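Side-chain contact in BfpC (Escherichia coli, PDB 3VHJ), which is a membrane protein essential for type IV pilus biogenesis, represented here by its N-terminal cytoplasmic domain: residues L95-G100 with R148-L153. The protein carries 1 engineered substitution. Numbering follows the deposited sequence.
Sequences LWLVIG and RSISEL
Ile-150 and Ile-99 meet tip to tip, with their CD1 methyls 4.1 Å apart, at the centre of a small, wholly apolar contact between a β-strand and a turn of 3-10 helix. The ethyl arm of Ile-99 leaves CB on the side flanked by both N and C of its own backbone (chi1 67°) and then runs fully extended (chi2 179°), carrying CD1 away from the strand. Ile-150 also approaches Leu-97, two residues earlier on the strand, at a looser 4.4 Å from its CG1 to Leu-97 CD1. A fourth apolar side chain, Leu-153, lies at the margin: its CD1 is 4.6 Å from Ile-99 CD1, but packs more closely on its own segment, 3.9 Å from Ile-150 CD1. No hydrogen bond links the two segments, and their nearest CA atoms, those of Leu-97 and Ile-150, stay 9.1 Å apart.

Polar interactions instead shape the turn that presents Ile-150. The carbonyls of Ser-149 and Ile-150 accept the 3-10 bonds from the N-H groups of Glu-152 and Leu-153. Glu-152 folds back to take the N-H of Ser-149 with the anti lone pair of OE1, in a short, nearly straight bond (2.6 Å, 167°). The carboxylate thus closes back on the residue just before the 3-10 turn and helps to hold the turn.

Strand 96-101 is flanked by antiparallel strands 85-90 and 107-113 in a mixed sheet. Trp-96 and Val-98 face helix 116-127, whereas Leu-97 and Ile-99 project from the other face, where the long connection between strands 135-137 and 162-163 lays Ile-150 against Ile-99 and Phe-89.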
ATOM      1  N   LEU A  95      -3.517  -0.918 -14.260  1.00 25.22           N
ATOM      2  CA  LEU A  95      -4.026  -0.813 -12.903  1.00 23.14           C
ATOM      3  C   LEU A  95      -3.690   0.559 -12.329  1.00 21.77           C
ATOM      4  O   LEU A  95      -2.642   1.122 -12.633  1.00 21.76           O
ATOM      5  CB  LEU A  95      -3.398  -1.916 -12.044  1.00 23.63           C
ATOM      6  CG  LEU A  95      -3.925  -2.198 -10.640  1.00 25.51           C
ATOM      7  CD1 LEU A  95      -5.343  -2.765 -10.716  1.00 25.31           C
ATOM      8  CD2 LEU A  95      -2.991  -3.201  -9.961  1.00 26.95           C
ATOM      9  N   TRP A  96      -4.589   1.091 -11.508  1.00 19.87           N
ATOM     10  CA  TRP A  96      -4.369   2.378 -10.870  1.00 20.14           C
ATOM     11  C   TRP A  96      -4.175   2.165  -9.384  1.00 18.76           C
ATOM     12  O   TRP A  96      -4.906   1.399  -8.759  1.00 19.31           O
ATOM     13  CB  TRP A  96      -5.546   3.318 -11.122  1.00 21.13           C
ATOM     14  CG  TRP A  96      -5.523   3.845 -12.512  1.00 23.70           C
ATOM     15  CD1 TRP A  96      -6.019   3.237 -13.634  1.00 24.48           C
ATOM     16  CD2 TRP A  96      -4.887   5.045 -12.951  1.00 25.06           C
ATOM     17  NE1 TRP A  96      -5.721   3.989 -14.746  1.00 26.72           N
ATOM     18  CE2 TRP A  96      -5.026   5.104 -14.355  1.00 26.08           C
ATOM     19  CE3 TRP A  96      -4.207   6.081 -12.293  1.00 25.02           C
ATOM     20  CZ2 TRP A  96      -4.511   6.157 -15.114  1.00 27.38           C
ATOM     21  CZ3 TRP A  96      -3.696   7.129 -13.047  1.00 27.64           C
ATOM     22  CH2 TRP A  96      -3.852   7.157 -14.445  1.00 28.00           C
ATOM     23  N   LEU A  97      -3.189   2.856  -8.826  1.00 16.63           N
ATOM     24  CA  LEU A  97      -2.863   2.731  -7.416  1.00 18.12           C
ATOM     25  C   LEU A  97      -3.063   4.035  -6.648  1.00 17.40           C
ATOM     26  O   LEU A  97      -2.755   5.109  -7.152  1.00 17.37           O
ATOM     27  CB  LEU A  97      -1.400   2.304  -7.271  1.00 16.67           C
ATOM     28  CG  LEU A  97      -0.940   1.100  -8.097  1.00 18.08           C
ATOM     29  CD1 LEU A  97       0.565   0.922  -7.918  1.00 17.34           C
ATOM     30  CD2 LEU A  97      -1.701  -0.154  -7.669  1.00 17.06           C
ATOM     31  N   VAL A  98      -3.598   3.929  -5.435  1.00 16.80           N
ATOM     32  CA  VAL A  98      -3.775   5.093  -4.573  1.00 16.29           C
ATOM     33  C   VAL A  98      -3.121   4.682  -3.261  1.00 17.04           C
ATOM     34  O   VAL A  98      -3.552   3.725  -2.623  1.00 16.33           O
ATOM     35  CB  VAL A  98      -5.255   5.431  -4.328  1.00 16.64           C
ATOM     36  CG1 VAL A  98      -5.358   6.638  -3.384  1.00 17.12           C
ATOM     37  CG2 VAL A  98      -5.932   5.753  -5.658  1.00 18.77           C
ATOM     38  N   ILE A  99      -2.075   5.401  -2.873  1.00 17.82           N
ATOM     39  CA  ILE A  99      -1.341   5.071  -1.662  1.00 18.39           C
ATOM     40  C   ILE A  99      -1.179   6.259  -0.727  1.00 17.28           C
ATOM     41  O   ILE A  99      -1.367   7.400  -1.126  1.00 17.19           O
ATOM     42  CB  ILE A  99       0.053   4.511  -2.015  1.00 18.40           C
ATOM     43  CG1 ILE A  99       0.920   5.595  -2.641  1.00 21.05           C
ATOM     44  CG2 ILE A  99      -0.090   3.364  -3.013  1.00 21.51           C
ATOM     45  CD1 ILE A  99       2.313   5.124  -3.002  1.00 22.11           C
ATOM     46  N   GLY A 100      -0.830   5.974   0.523  1.00 16.57           N
ATOM     47  CA  GLY A 100      -0.649   7.027   1.506  1.00 16.58           C
ATOM     48  C   GLY A 100       0.083   6.509   2.729  1.00 16.78           C
ATOM     49  O   GLY A 100      -0.297   5.482   3.291  1.00 16.90           O
ATOM     50  N   ARG A 148       4.226  12.670 -10.708  1.00 31.48           N
ATOM     51  CA  ARG A 148       5.381  11.786 -10.645  1.00 32.23           C
ATOM     52  C   ARG A 148       4.911  10.343 -10.792  1.00 31.10           C
ATOM     53  O   ARG A 148       3.788  10.013 -10.410  1.00 30.76           O
ATOM     54  CB  ARG A 148       6.110  11.968  -9.309  1.00 34.01           C
ATOM     55  CG  ARG A 148       7.619  12.149  -9.444  1.00 41.01           C
ATOM     56  CD  ARG A 148       7.951  13.428 -10.209  1.00 43.30           C
ATOM     57  NE  ARG A 148       7.792  14.626  -9.390  1.00 48.17           N
ATOM     58  CZ  ARG A 148       7.602  15.849  -9.880  1.00 49.16           C
ATOM     59  NH1 ARG A 148       7.537  16.042 -11.191  1.00 50.87           N
ATOM     60  NH2 ARG A 148       7.491  16.884  -9.060  1.00 50.08           N
ATOM     61  N   SER A 149       5.764   9.495 -11.356  1.00 30.10           N
ATOM     62  CA  SER A 149       5.443   8.084 -11.541  1.00 29.24           C
ATOM     63  C   SER A 149       5.944   7.300 -10.333  1.00 28.65           C
ATOM     64  O   SER A 149       6.873   7.736  -9.654  1.00 27.65           O
ATOM     65  CB  SER A 149       6.127   7.540 -12.799  1.00 28.73           C
ATOM     66  OG  SER A 149       5.732   8.257 -13.957  1.00 35.39           O
ATOM     67  N   ILE A 150       5.330   6.150 -10.065  1.00 27.58           N
ATOM     68  CA  ILE A 150       5.758   5.312  -8.947  1.00 27.99           C
ATOM     69  C   ILE A 150       7.238   5.000  -9.135  1.00 26.17           C
ATOM     70  O   ILE A 150       8.004   5.001  -8.176  1.00 27.18           O
ATOM     71  CB  ILE A 150       5.006   3.954  -8.905  1.00 28.79           C
ATOM     72  CG1 ILE A 150       3.615   4.122  -8.298  1.00 30.42           C
ATOM     73  CG2 ILE A 150       5.809   2.945  -8.077  1.00 30.15           C
ATOM     74  CD1 ILE A 150       3.607   4.289  -6.790  1.00 30.14           C
ATOM     75  N   SER A 151       7.622   4.734 -10.381  1.00 26.82           N
ATOM     76  CA  SER A 151       9.003   4.401 -10.723  1.00 28.15           C
ATOM     77  C   SER A 151       9.978   5.511 -10.353  1.00 27.82           C
ATOM     78  O   SER A 151      11.184   5.288 -10.301  1.00 30.14           O
ATOM     79  CB  SER A 151       9.122   4.100 -12.224  1.00 28.98           C
ATOM     80  OG  SER A 151       8.856   5.251 -13.010  1.00 29.63           O
ATOM     81  N   GLU A 152       9.457   6.707 -10.104  1.00 27.27           N
ATOM     82  CA  GLU A 152      10.304   7.837  -9.740  1.00 29.00           C
ATOM     83  C   GLU A 152      10.492   7.970  -8.233  1.00 29.96           C
ATOM     84  O   GLU A 152      11.217   8.852  -7.774  1.00 31.75           O
ATOM     85  CB  GLU A 152       9.727   9.140 -10.299  1.00 29.66           C
ATOM     86  CG  GLU A 152       9.755   9.224 -11.815  1.00 32.22           C
ATOM     87  CD  GLU A 152       9.166  10.517 -12.344  1.00 32.97           C
ATOM     88  OE1 GLU A 152       7.942  10.721 -12.218  1.00 33.94           O
ATOM     89  OE2 GLU A 152       9.933  11.334 -12.885  1.00 36.33           O
ATOM     90  N   LEU A 153       9.835   7.104  -7.464  1.00 29.01           N
ATOM     91  CA  LEU A 153       9.950   7.138  -6.006  1.00 28.63           C
ATOM     92  C   LEU A 153      11.134   6.284  -5.557  1.00 28.95           C
ATOM     93  O   LEU A 153      11.507   5.327  -6.233  1.00 30.26           O
ATOM     94  CB  LEU A 153       8.665   6.608  -5.354  1.00 26.92           C
ATOM     95  CG  LEU A 153       7.338   7.283  -5.712  1.00 27.07           C
ATOM     96  CD1 LEU A 153       6.196   6.584  -4.973  1.00 25.34           C
ATOM     97  CD2 LEU A 153       7.382   8.756  -5.345  1.00 27.96           C
TER